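Local structure of lysyl oxidase (Pichia pastoris, 1W7C) at residues P63-T66 and E67-Y71; R136-S139 and A140-S144; N663-F666 and S667-H670; V720-P723 and N724-D727; D34-H37 and S38-I42. The protein is a copper- and topaquinone-containing amine oxidase that probably oxidises primary amines, among them the side chains of lysine residues, to aldehydes. All coordinates share one frame; numbering follows the deposited sequence.

Contact 1 (P63-T66 and E67-Y71); sequences PNKT and EALTY. With NAG (2-acetamido-2-deoxy-beta-D-glucopyranose), chain B.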
loop_
_atom_site.group_PDB
_atom_site.type_symbol
_atom_site.label_atom_id
_atom_site.label_comp_id
_atom_site.label_asym_id
_atom_site.label_seq_id
_atom_site.Cartn_x
_atom_site.Cartn_y
_atom_site.Cartn_z
ATOM N N PRO A 63 -19.842 17.901 21.691
ATOM C CA PRO A 63 -19.369 18.121 23.054
ATOM C C PRO A 63 -17.856 18.289 23.162
ATOM O O PRO A 63 -17.120 17.820 22.330
ATOM C CB PRO A 63 -19.846 16.869 23.789
ATOM C CG PRO A 63 -21.053 16.417 23.040
ATOM C CD PRO A 63 -20.626 16.659 21.577
ATOM N N ASN A 64 -17.449 18.966 24.216
ATOM C CA ASN A 64 -16.060 19.052 24.551
ATOM C C ASN A 64 -15.582 17.716 25.130
ATOM O O ASN A 64 -16.374 16.918 25.604
ATOM C CB ASN A 64 -15.837 20.177 25.525
ATOM C CG ASN A 64 -15.890 21.544 24.885
ATOM O OD1 ASN A 64 -15.727 21.701 23.666
ATOM N ND2 ASN A 64 -16.142 22.543 25.732
ATOM N N LYS A 65 -14.287 17.459 25.062
ATOM C CA LYS A 65 -13.764 16.143 25.327
ATOM C C LYS A 65 -13.861 15.731 26.787
ATOM O O LYS A 65 -14.266 14.610 27.055
ATOM C CB LYS A 65 -12.325 16.008 24.810
ATOM C CG LYS A 65 -11.736 14.619 25.052
ATOM C CD LYS A 65 -10.386 14.461 24.355
ATOM C CE LYS A 65 -9.847 13.076 24.587
ATOM N NZ LYS A 65 -8.549 12.905 23.877
ATOM N N THR A 66 -13.490 16.603 27.727
ATOM C CA THR A 66 -13.566 16.187 29.118
ATOM C C THR A 66 -14.992 15.838 29.522
ATOM O O THR A 66 -15.217 14.798 30.137
ATOM C CB THR A 66 -12.965 17.240 30.013
ATOM O OG1 THR A 66 -11.598 17.400 29.640
ATOM C CG2 THR A 66 -12.919 16.795 31.470
ATOM N N GLU A 67 -15.973 16.627 29.092
ATOM C CA GLU A 67 -17.373 16.342 29.452
ATOM C C GLU A 67 -17.818 15.068 28.762
ATOM O O GLU A 67 -18.552 14.258 29.337
ATOM C CB GLU A 67 -18.336 17.511 29.141
ATOM C CG GLU A 67 -18.448 17.946 27.688
ATOM C CD GLU A 67 -19.470 19.070 27.468
ATOM O OE1 GLU A 67 -20.060 19.579 28.468
ATOM O OE2 GLU A 67 -19.698 19.429 26.288
ATOM N N ALA A 68 -17.357 14.821 27.544
ATOM C CA ALA A 68 -17.696 13.582 26.851
ATOM C C ALA A 68 -17.121 12.388 27.590
ATOM O O ALA A 68 -17.805 11.376 27.748
ATOM C CB ALA A 68 -17.169 13.614 25.435
ATOM N N LEU A 69 -15.845 12.470 27.975
ATOM C CA LEU A 69 -15.223 11.345 28.660
ATOM C C LEU A 69 -15.849 11.071 30.019
ATOM O O LEU A 69 -16.023 9.916 30.393
ATOM C CB LEU A 69 -13.715 11.570 28.799
ATOM C CG LEU A 69 -12.931 11.461 27.472
ATOM C CD1 LEU A 69 -11.473 11.573 27.787
ATOM C CD2 LEU A 69 -13.187 10.192 26.723
ATOM N N THR A 70 -16.241 12.123 30.745
ATOM C CA THR A 70 -16.907 11.951 32.025
ATOM C C THR A 70 -18.229 11.183 31.814
ATOM O O THR A 70 -18.581 10.273 32.558
ATOM C CB THR A 70 -17.120 13.310 32.708
ATOM O OG1 THR A 70 -15.835 13.948 32.902
ATOM C CG2 THR A 70 -17.672 13.160 34.110
ATOM N N TYR A 71 -18.958 11.529 30.764
ATOM C CA TYR A 71 -20.168 10.806 30.397
ATOM C C TYR A 71 -19.899 9.341 30.017
ATOM O O TYR A 71 -20.572 8.437 30.482
ATOM C CB TYR A 71 -20.879 11.541 29.246
ATOM C CG TYR A 71 -22.015 10.766 28.664
ATOM C CD1 TYR A 71 -23.173 10.541 29.393
ATOM C CD2 TYR A 71 -21.941 10.267 27.381
ATOM C CE1 TYR A 71 -24.216 9.816 28.889
ATOM C CE2 TYR A 71 -22.992 9.545 26.846
ATOM C CZ TYR A 71 -24.116 9.296 27.603
ATOM O OH TYR A 71 -25.119 8.584 27.064
HETATM C C1 NAG B . -16.027 23.869 25.183
HETATM C C2 NAG B . -17.109 24.690 25.925
HETATM C C3 NAG B . -17.050 26.203 25.653
HETATM C C4 NAG B . -15.609 26.707 25.725
HETATM C C5 NAG B . -14.716 25.758 24.928
HETATM C C6 NAG B . -13.268 26.166 24.906
HETATM C C7 NAG B . -19.261 23.683 26.470
HETATM C C8 NAG B . -20.565 23.129 25.978
HETATM N N2 NAG B . -18.425 24.162 25.556
HETATM O O3 NAG B . -17.881 26.884 26.580
HETATM O O4 NAG B . -15.447 27.980 25.112
HETATM O O5 NAG B . -14.763 24.440 25.427
HETATM O O6 NAG B . -12.785 26.027 26.214
HETATM O O7 NAG B . -19.016 23.679 27.679
#
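E67, in one of its two conformers, folds its carboxylate back over the start of the helix to take the N-H of N64, with N64 N lying 3.1 Å from E67 OE2. The proton arrives on the anti side of the oxygen, 22° out of the carboxylate plane. In that conformer E67 CG sits between the backbone N and the carbonyl carbon (chi1 61°), and the extended chain beyond it brings OE2 to 3.6 Å from P63 CB. N64 is the N-cap and E67 the third helical residue, so this is one half of a capping box. The N64 side chain supplies no return bond: it turns outward and carries a sugar, ND2 being joined to C1 of the N-acetylglucosamine. K65 and L69 run side by side in the same direction, K65 CE 3.9 Å from L69 CD1. One residue along, T66 O is gripped twice by T70, from its N at 2.9 Å and from its OG1 at 3.0 Å, the hydroxyl standing above the carbonyl plane. The fully extended K65 projects from helix 65-73 to salt-bridge D497, D499 and D643 at a calcium site, while K65, A68 and L69 rest on Y333 of strand 329-344.

Contact 2 (R136-S139 and A140-S144); sequences RIKS and AAKSS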
loop_
_atom_site.group_PDB
_atom_site.type_symbol
_atom_site.label_atom_id
_atom_site.label_comp_id
_atom_site.label_asym_id
_atom_site.label_seq_id
_atom_site.Cartn_x
_atom_site.Cartn_y
_atom_site.Cartn_z
ATOM N N ARG A 136 -24.794 30.402 -2.168
ATOM C CA ARG A 136 -25.714 30.394 -3.312
ATOM C C ARG A 136 -25.923 31.816 -3.831
ATOM O O ARG A 136 -26.029 32.034 -5.034
ATOM C CB ARG A 136 -27.051 29.779 -2.946
ATOM C CG ARG A 136 -26.976 28.296 -2.803
ATOM C CD ARG A 136 -28.294 27.618 -2.594
ATOM N NE ARG A 136 -28.077 26.180 -2.501
ATOM C CZ ARG A 136 -28.969 25.308 -2.077
ATOM N NH1 ARG A 136 -30.190 25.698 -1.733
ATOM N NH2 ARG A 136 -28.644 24.022 -2.032
ATOM N N ILE A 137 -25.981 32.765 -2.913
ATOM C CA ILE A 137 -26.241 34.176 -3.252
ATOM C C ILE A 137 -25.053 34.792 -4.004
ATOM O O ILE A 137 -25.226 35.416 -5.060
ATOM C CB ILE A 137 -26.607 34.966 -1.963
ATOM C CG1 ILE A 137 -27.858 34.376 -1.273
ATOM C CG2 ILE A 137 -26.804 36.446 -2.289
ATOM C CD1 ILE A 137 -28.995 34.100 -2.189
ATOM N N LYS A 138 -23.844 34.577 -3.495
ATOM C CA LYS A 138 -22.653 35.093 -4.163
ATOM C C LYS A 138 -22.403 34.394 -5.498
ATOM O O LYS A 138 -22.001 35.054 -6.457
ATOM C CB LYS A 138 -21.418 35.001 -3.269
ATOM C CG LYS A 138 -20.196 35.679 -3.851
ATOM C CD LYS A 138 -19.199 36.064 -2.779
ATOM C CE LYS A 138 -19.539 37.398 -2.126
ATOM N NZ LYS A 138 -18.753 37.684 -0.872
ATOM N N SER A 139 -22.625 33.081 -5.564
ATOM C CA SER A 139 -22.494 32.344 -6.838
ATOM C C SER A 139 -23.427 32.904 -7.904
ATOM O O SER A 139 -23.034 33.085 -9.057
ATOM C CB SER A 139 -22.784 30.865 -6.621
ATOM O OG SER A 139 -21.725 30.325 -5.876
ATOM N N ALA A 140 -24.658 33.184 -7.513
ATOM C CA ALA A 140 -25.649 33.705 -8.450
ATOM C C ALA A 140 -25.274 35.107 -8.933
ATOM O O ALA A 140 -25.409 35.417 -10.108
ATOM C CB ALA A 140 -27.051 33.716 -7.820
ATOM N N ALA A 141 -24.771 35.937 -8.027
ATOM C CA ALA A 141 -24.331 37.289 -8.376
ATOM C C ALA A 141 -23.166 37.240 -9.373
ATOM O O ALA A 141 -23.123 38.002 -10.339
ATOM C CB ALA A 141 -23.929 38.058 -7.144
ATOM N N LYS A 142 -22.205 36.362 -9.121
ATOM C CA LYS A 142 -21.077 36.212 -10.017
ATOM C C LYS A 142 -21.474 35.708 -11.393
ATOM O O LYS A 142 -21.014 36.225 -12.399
ATOM C CB LYS A 142 -19.984 35.342 -9.397
ATOM C CG LYS A 142 -19.310 35.982 -8.175
ATOM C CD LYS A 142 -18.453 34.998 -7.350
ATOM C CE LYS A 142 -17.165 34.640 -8.063
ATOM N NZ LYS A 142 -16.393 33.629 -7.299
ATOM N N SER A 143 -22.324 34.702 -11.425
ATOM C CA SER A 143 -22.838 34.167 -12.681
ATOM C C SER A 143 -23.553 35.243 -13.496
ATOM O O SER A 143 -23.306 35.376 -14.699
ATOM C CB SER A 143 -23.792 32.999 -12.387
ATOM O OG SER A 143 -24.338 32.456 -13.573
ATOM N N SER A 144 -24.381 36.043 -12.834
ATOM C CA SER A 144 -25.119 37.113 -13.510
ATOM C C SER A 144 -24.189 38.185 -14.050
ATOM O O SER A 144 -24.352 38.665 -15.173
ATOM C CB SER A 144 -26.133 37.742 -12.556
ATOM O OG SER A 144 -26.982 38.647 -13.244
#
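S139 O accepts the N-H of S143 at 3.0 Å, an almost straight bond of 166°. One residue earlier K138 O takes K142 N, also at 3.0 Å, in the regular i to i+4 ladder of an alpha helix; R136 O and I137 O serve A140 N and A141 N in the same way. The side-chain part of the contact belongs to the two lysines, which leave the helix on one flank and cross obliquely. K138 CG lies 4.0 Å from K142 CD, and K142 CG also passes 3.3 Å from K138 O, so the aliphatic stem of K142 lies against the backbone before its polar end leaves. Both chains bend at chi3 but in opposite senses (-84° in K138, 73° in K142), which parts the ammonium groups: the two NZ atoms of K138 and K142 end 8.0 Å apart. K138 meets the ring of F129 in a cation-pi contact, whereas K142 NZ salt-bridges D189 and hydrogen-bonds Q178 OE1. S139 OG turns back to D135 O. Helix 136-150 thus packs its lysine flank against strand 170-180, with K138 on Q178 and K142 on S174, while I137 and A141 meet F50 of a loop.

Contact 3 (N663-F666 and S667-H670); sequences NTIF and STAH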
loop_
_atom_site.group_PDB
_atom_site.type_symbol
_atom_site.label_atom_id
_atom_site.label_comp_id
_atom_site.label_asym_id
_atom_site.label_seq_id
_atom_site.Cartn_x
_atom_site.Cartn_y
_atom_site.Cartn_z
ATOM N N ASN A 663 -11.052 9.043 -17.541
ATOM C CA ASN A 663 -11.086 9.270 -16.089
ATOM C C ASN A 663 -9.828 8.724 -15.432
ATOM O O ASN A 663 -9.201 7.781 -15.917
ATOM C CB ASN A 663 -12.254 8.530 -15.421
ATOM C CG ASN A 663 -13.524 9.361 -15.186
ATOM O OD1 ASN A 663 -14.301 8.994 -14.308
ATOM N ND2 ASN A 663 -13.746 10.431 -15.941
ATOM N N THR A 664 -9.486 9.316 -14.292
ATOM C CA THR A 664 -8.515 8.767 -13.369
ATOM C C THR A 664 -9.053 7.474 -12.762
ATOM O O THR A 664 -10.242 7.302 -12.595
ATOM C CB THR A 664 -8.271 9.824 -12.278
ATOM O OG1 THR A 664 -7.658 10.971 -12.884
ATOM C CG2 THR A 664 -7.327 9.342 -11.206
ATOM N N ILE A 665 -8.153 6.543 -12.460
ATOM C CA ILE A 665 -8.496 5.261 -11.850
ATOM C C ILE A 665 -8.081 5.196 -10.371
ATOM O O ILE A 665 -7.062 5.736 -9.959
ATOM C CB ILE A 665 -7.968 4.058 -12.690
ATOM C CG1 ILE A 665 -6.450 3.917 -12.646
ATOM C CG2 ILE A 665 -8.511 4.165 -14.114
ATOM C CD1 ILE A 665 -5.914 2.769 -13.478
ATOM N N PHE A 666 -8.894 4.474 -9.596
ATOM C CA PHE A 666 -8.735 4.376 -8.156
ATOM C C PHE A 666 -7.539 3.505 -7.774
ATOM O O PHE A 666 -6.998 3.659 -6.681
ATOM C CB PHE A 666 -9.962 3.734 -7.492
ATOM C CG PHE A 666 -11.184 4.636 -7.324
ATOM C CD1 PHE A 666 -12.470 4.149 -7.654
ATOM C CD2 PHE A 666 -11.097 5.867 -6.742
ATOM C CE1 PHE A 666 -13.611 4.940 -7.403
ATOM C CE2 PHE A 666 -12.208 6.635 -6.512
ATOM C CZ PHE A 666 -13.457 6.175 -6.842
ATOM N N SER A 667 -7.143 2.561 -8.620
ATOM C CA SER A 667 -6.101 1.585 -8.248
ATOM C C SER A 667 -4.736 2.234 -8.023
ATOM O O SER A 667 -3.980 1.848 -7.097
ATOM C CB SER A 667 -5.994 0.571 -9.354
ATOM O OG SER A 667 -5.819 1.264 -10.565
ATOM N N THR A 668 -4.379 3.229 -8.832
ATOM C CA THR A 668 -3.091 3.888 -8.743
ATOM C C THR A 668 -3.119 5.286 -8.153
ATOM O O THR A 668 -2.085 5.952 -8.135
ATOM C CB THR A 668 -2.457 3.924 -10.143
ATOM O OG1 THR A 668 -3.395 4.401 -11.119
ATOM C CG2 THR A 668 -2.063 2.525 -10.616
ATOM N N ALA A 669 -4.279 5.732 -7.695
ATOM C CA ALA A 669 -4.442 7.019 -7.010
ATOM C C ALA A 669 -4.869 6.750 -5.570
ATOM O O ALA A 669 -5.999 6.992 -5.212
ATOM C CB ALA A 669 -5.488 7.885 -7.740
ATOM N N HIS A 670 -3.939 6.225 -4.786
ATOM C CA HIS A 670 -4.207 5.623 -3.471
ATOM C C HIS A 670 -3.249 6.165 -2.436
ATOM O O HIS A 670 -2.066 6.364 -2.712
ATOM C CB HIS A 670 -3.908 4.155 -3.579
ATOM C CG HIS A 670 -4.155 3.352 -2.332
ATOM N ND1 HIS A 670 -3.265 2.395 -1.903
ATOM C CD2 HIS A 670 -5.174 3.342 -1.432
ATOM C CE1 HIS A 670 -3.714 1.832 -0.797
ATOM N NE2 HIS A 670 -4.874 2.380 -0.492
HETATM O O HOH W 1 -4.707 6.690 -11.008
#
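F666 and A669 stand at the two ends of a tight reversal, their CA atoms only 5.2 Å apart. T664 and I665 approach it extended; S667 and T668 at its corners have the torsions of a type I turn, and H670 leaves it as the first residue of a strand. The reversal folds the A669 methyl back under the incoming chain, with A669 CB 3.5 Å from I665 O and 4.2 Å from T664 CG2. On the other side, I665 holds CG1 between its backbone N and carbonyl carbon (chi1 70°), and this lays the branch across two hydroxyls: I665 CD1 is 3.3 Å from S667 OG, and I665 CG1 is 3.4 Å from T668 OG1. The loop belongs to the enzyme domain of the copper amine oxidases, and joins strand 642-654, which ends on the copper ligand H654, to strand 670-678. T664 packs close to that histidine and ties its own OG1 to D660. A water spans the mouth of the turn, donating a hydrogen bond to I665 O at 2.7 Å and hydrogen-bonded to T668 OG1 at 2.6 Å. The carbonyl of F666 goes to R457 of strand 452-458. The second subunit packs against the loop: its S409 on F666, its Y408 on S667 and its D449 on I665, and F666 also makes backbone hydrogen bonds to that subunit.

Contact 4 (V720-P723 and N724-D727); sequences VAEP and NFED. Unlike the reference sequence in segment 720-723: A721 (reference Pro).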
loop_
_atom_site.group_PDB
_atom_site.type_symbol
_atom_site.label_atom_id
_atom_site.label_comp_id
_atom_site.label_asym_id
_atom_site.label_seq_id
_atom_site.Cartn_x
_atom_site.Cartn_y
_atom_site.Cartn_z
ATOM N N VAL A 720 -27.205 -16.210 -4.122
ATOM C CA VAL A 720 -26.387 -15.029 -4.368
ATOM C C VAL A 720 -27.359 -13.901 -4.691
ATOM O O VAL A 720 -27.909 -13.841 -5.787
ATOM C CB VAL A 720 -25.428 -15.265 -5.553
ATOM C CG1 VAL A 720 -24.506 -14.075 -5.751
ATOM C CG2 VAL A 720 -24.612 -16.536 -5.332
ATOM N N ALA A 721 -27.564 -13.005 -3.733
ATOM C CA ALA A 721 -28.687 -12.086 -3.782
ATOM C C ALA A 721 -28.424 -10.895 -4.690
ATOM O O ALA A 721 -27.323 -10.399 -4.794
ATOM C CB ALA A 721 -29.032 -11.608 -2.364
ATOM N N GLU A 722 -29.479 -10.413 -5.318
ATOM C CA GLU A 722 -29.444 -9.149 -6.037
ATOM C C GLU A 722 -29.247 -7.985 -5.067
ATOM O O GLU A 722 -29.937 -7.905 -4.060
ATOM C CB GLU A 722 -30.753 -8.985 -6.828
ATOM C CG GLU A 722 -30.738 -7.773 -7.759
ATOM C CD GLU A 722 -32.018 -7.603 -8.551
ATOM O OE1 GLU A 722 -32.817 -8.552 -8.619
ATOM O OE2 GLU A 722 -32.215 -6.511 -9.111
ATOM N N PRO A 723 -28.302 -7.096 -5.354
ATOM C CA PRO A 723 -28.159 -5.861 -4.595
ATOM C C PRO A 723 -29.449 -5.061 -4.573
ATOM O O PRO A 723 -30.281 -5.209 -5.462
ATOM C CB PRO A 723 -27.058 -5.103 -5.367
ATOM C CG PRO A 723 -26.273 -6.199 -6.006
ATOM C CD PRO A 723 -27.287 -7.222 -6.409
ATOM N N ASN A 724 -29.537 -4.179 -3.586
ATOM C CA ASN A 724 -30.646 -3.239 -3.413
ATOM C C ASN A 724 -30.650 -2.063 -4.400
ATOM O O ASN A 724 -30.707 -0.906 -3.982
ATOM C CB ASN A 724 -30.682 -2.727 -1.945
ATOM C CG ASN A 724 -29.348 -2.159 -1.457
ATOM O OD1 ASN A 724 -28.267 -2.704 -1.732
ATOM N ND2 ASN A 724 -29.426 -1.070 -0.689
ATOM N N PHE A 725 -30.596 -2.338 -5.707
ATOM C CA PHE A 725 -30.436 -1.263 -6.696
ATOM C C PHE A 725 -31.627 -0.293 -6.637
ATOM O O PHE A 725 -31.488 0.894 -6.923
ATOM C CB PHE A 725 -30.354 -1.808 -8.130
ATOM C CG PHE A 725 -29.175 -2.712 -8.404
ATOM C CD1 PHE A 725 -29.394 -4.032 -8.811
ATOM C CD2 PHE A 725 -27.851 -2.245 -8.326
ATOM C CE1 PHE A 725 -28.327 -4.877 -9.098
ATOM C CE2 PHE A 725 -26.789 -3.082 -8.649
ATOM C CZ PHE A 725 -27.038 -4.405 -9.021
ATOM N N GLU A 726 -32.798 -0.811 -6.298
ATOM C CA GLU A 726 -34.015 0.001 -6.233
ATOM C C GLU A 726 -33.939 1.147 -5.218
ATOM O O GLU A 726 -34.687 2.122 -5.340
ATOM C CB GLU A 726 -35.252 -0.882 -5.948
ATOM C CG GLU A 726 -35.345 -1.407 -4.508
ATOM C CD GLU A 726 -34.408 -2.576 -4.205
ATOM O OE1 GLU A 726 -33.791 -3.122 -5.144
ATOM O OE2 GLU A 726 -34.287 -2.952 -3.015
ATOM N N ASP A 727 -33.045 1.027 -4.235
ATOM C CA ASP A 727 -32.855 2.046 -3.211
ATOM C C ASP A 727 -31.970 3.214 -3.708
ATOM O O ASP A 727 -31.879 4.245 -3.044
ATOM C CB ASP A 727 -32.199 1.438 -1.953
ATOM C CG ASP A 727 -33.100 0.493 -1.193
ATOM O OD1 ASP A 727 -34.293 0.391 -1.532
ATOM O OD2 ASP A 727 -32.682 -0.177 -0.216
HETATM O O HOH W 2 -33.144 -4.379 -7.451
#
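P723 and F725 flank an inverse gamma turn centred on N724, closed by a weak bond from F725 N to P723 O at 2.9 Å. This turn leads straight into the short 3-10 segment 725-727, and it folds the phenyl ring back over the proline. The tight half of the contact is here. P723 CB sits over one face of the ring in a CH-pi contact, 3.8 Å from the F725 centroid and 15° off its normal, while P723 CG comes to 3.6 Å from F725 CZ. W706, F708 and W713 of the second subunit meet the same ring, so the pair forms part of the dimer interface.

The other half is looser and wetter. A chi1 of -173° carries the extended E722 chain away from its own backbone N; it crosses the F725 side chain at about a right angle and leaves OE2 at the ring edge, in plane, 3.8 Å from F725 CD1. A water donates to both E722 OE2 and E726 OE1, bridging carboxylates whose oxygens stand 5.5 Å apart and probably easing their repulsion. From the centre of the turn, N724 ND2 reaches D727 OD2 in a weak but nearly straight bond of 3.4 Å.

Contact 5 (D34-H37 and S38-I42); sequences DLLH and STYNI. With NAG (2-acetamido-2-deoxy-beta-D-glucopyranose), chain Q.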
loop_
_atom_site.group_PDB
_atom_site.type_symbol
_atom_site.label_atom_id
_atom_site.label_comp_id
_atom_site.label_asym_id
_atom_site.label_seq_id
_atom_site.Cartn_x
_atom_site.Cartn_y
_atom_site.Cartn_z
ATOM N N ASP A 34 -36.688 27.947 13.706
ATOM C CA ASP A 34 -37.844 28.704 14.202
ATOM C C ASP A 34 -37.376 29.820 15.142
ATOM O O ASP A 34 -37.867 30.956 15.078
ATOM C CB ASP A 34 -38.842 27.790 14.929
ATOM C CG ASP A 34 -39.649 26.888 13.992
ATOM O OD1 ASP A 34 -39.646 27.050 12.739
ATOM O OD2 ASP A 34 -40.349 25.966 14.455
ATOM N N LEU A 35 -36.419 29.503 16.012
ATOM C CA LEU A 35 -35.919 30.489 16.983
ATOM C C LEU A 35 -35.130 31.585 16.288
ATOM O O LEU A 35 -35.240 32.754 16.654
ATOM C CB LEU A 35 -35.081 29.817 18.065
ATOM C CG LEU A 35 -34.603 30.709 19.216
ATOM C CD1 LEU A 35 -35.769 31.380 19.914
ATOM C CD2 LEU A 35 -33.764 29.896 20.198
ATOM N N LEU A 36 -34.369 31.221 15.267
ATOM C CA LEU A 36 -33.650 32.211 14.484
ATOM C C LEU A 36 -34.658 33.149 13.806
ATOM O O LEU A 36 -34.453 34.366 13.812
ATOM C CB LEU A 36 -32.720 31.544 13.462
ATOM C CG LEU A 36 -31.509 30.841 14.052
ATOM C CD1 LEU A 36 -30.815 30.074 12.972
ATOM C CD2 LEU A 36 -30.520 31.820 14.676
ATOM N N HIS A 37 -35.738 32.587 13.268
ATOM C CA HIS A 37 -36.747 33.394 12.575
ATOM C C HIS A 37 -37.478 34.354 13.526
ATOM O O HIS A 37 -37.935 35.425 13.096
ATOM C CB HIS A 37 -37.768 32.509 11.846
ATOM C CG HIS A 37 -37.417 32.204 10.426
ATOM N ND1 HIS A 37 -37.770 33.034 9.382
ATOM C CD2 HIS A 37 -36.726 31.174 9.874
ATOM C CE1 HIS A 37 -37.343 32.511 8.246
ATOM N NE2 HIS A 37 -36.715 31.378 8.516
ATOM N N SER A 38 -37.624 33.970 14.794
ATOM C CA SER A 38 -38.323 34.818 15.760
ATOM C C SER A 38 -37.379 35.860 16.387
ATOM O O SER A 38 -37.815 36.867 16.904
ATOM C CB SER A 38 -39.044 33.974 16.820
ATOM O OG SER A 38 -38.140 33.347 17.693
ATOM N N THR A 39 -36.077 35.629 16.287
ATOM C CA THR A 39 -35.078 36.493 16.912
ATOM C C THR A 39 -34.557 37.581 15.961
ATOM O O THR A 39 -34.279 38.705 16.382
ATOM C CB THR A 39 -33.905 35.607 17.400
ATOM O OG1 THR A 39 -34.397 34.659 18.369
ATOM C CG2 THR A 39 -32.868 36.456 18.143
ATOM N N TYR A 40 -34.419 37.223 14.695
ATOM C CA TYR A 40 -33.882 38.096 13.655
ATOM C C TYR A 40 -34.880 38.164 12.503
ATOM O O TYR A 40 -35.774 37.323 12.395
ATOM C CB TYR A 40 -32.545 37.539 13.133
ATOM C CG TYR A 40 -31.533 37.214 14.208
ATOM C CD1 TYR A 40 -31.186 35.905 14.495
ATOM C CD2 TYR A 40 -30.922 38.199 14.921
ATOM C CE1 TYR A 40 -30.262 35.606 15.479
ATOM C CE2 TYR A 40 -30.006 37.909 15.918
ATOM C CZ TYR A 40 -29.669 36.611 16.174
ATOM O OH TYR A 40 -28.750 36.319 17.146
ATOM N N ASN A 41 -34.726 39.175 11.649
ATOM C CA ASN A 41 -35.471 39.223 10.388
ATOM C C ASN A 41 -34.753 38.359 9.378
ATOM O O ASN A 41 -33.749 38.780 8.787
ATOM C CB ASN A 41 -35.513 40.692 9.930
ATOM C CG ASN A 41 -36.428 40.938 8.742
ATOM O OD1 ASN A 41 -36.830 40.013 8.025
ATOM N ND2 ASN A 41 -36.756 42.219 8.530
ATOM N N ILE A 42 -35.255 37.140 9.204
ATOM C CA ILE A 42 -34.651 36.161 8.308
ATOM C C ILE A 42 -35.463 36.100 7.019
ATOM O O ILE A 42 -36.692 35.920 7.044
ATOM C CB ILE A 42 -34.613 34.759 8.994
ATOM C CG1 ILE A 42 -33.785 34.776 10.286
ATOM C CG2 ILE A 42 -34.136 33.686 8.023
ATOM C CD1 ILE A 42 -32.342 35.201 10.118
HETATM C C1 NAG Q . -37.433 42.510 7.285
HETATM C C2 NAG Q . -38.243 43.747 7.686
HETATM C C3 NAG Q . -38.969 44.305 6.469
HETATM C C4 NAG Q . -38.026 44.484 5.285
HETATM C C5 NAG Q . -37.154 43.247 5.064
HETATM C C6 NAG Q . -36.088 43.538 4.019
HETATM C C7 NAG Q . -39.523 44.144 9.761
HETATM C C8 NAG Q . -40.580 43.592 10.673
HETATM N N2 NAG Q . -39.224 43.388 8.696
HETATM O O3 NAG Q . -39.558 45.548 6.782
HETATM O O4 NAG Q . -38.791 44.740 4.125
HETATM O O5 NAG Q . -36.517 42.878 6.270
HETATM O O6 NAG Q . -35.206 42.442 3.931
HETATM O O7 NAG Q . -38.995 45.231 10.022
HETATM O O HOH W 3 -37.773 36.110 10.407
#
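The C-terminal end of helix 26-39 unwinds here, with L35 and L36 presenting carbonyls to T39 and Y40. L35 O takes the hydroxyl of T39 at 2.7 Å; T39 OG1 can turn back to it because it lies beside its own backbone N (chi1 -61°). T39 N is shared, weakly with L35 O and, from above the carbonyl plane, with L36 O at 3.2 Å; L36 O takes Y40 N as well, at 3.0 Å. Past this point the chain swings round so that I42 comes back over H37. I42 CG2 lies over one face of the imidazole, 3.7 Å from the centroid of H37 and 26° off its normal, the two side chains crossing at about a right angle. A water bridges the bend: it donates to H37 O at 2.8 Å, accepts from I42 N at 3.0 Å and is hydrogen-bonded to H37 ND1. N41, just before I42, points away and carries an N-acetylglucosamine on ND2. The Y40 ring has T39 CG2 over its centre and L36 CD2 at its edge, 3.9 Å from Y40 CE1. The helix end lies on an antiparallel sheet: L36 and I42 touch V55 of strand 53-61, L35 and Y40 strands 96-103 and 112-115, and Y40 meets F89 of strand 82-89 edge-to-face.

In the fold
From the N terminus the order is contact 5, contact 1, contact 2, contact 3, contact 4. Each is one unbroken stretch closing only a turn of its own, so they follow in series and none nests or crosses. Contacts 5 and 1 both belong to the N2 domain, at the end of helix 26-39 and the start of helix 65-73, with strand 53-61 between them; contact 1 sets its helix against strand 329-344. Contact 2 opens helix 136-150 beside strand 170-180. Contact 3 joins strands 642-654 and 670-678, and contact 4 lies between strands 716-720 and 734-737. These last two, about 15 Å apart at their nearest atoms, both meet the second subunit; the other three do not.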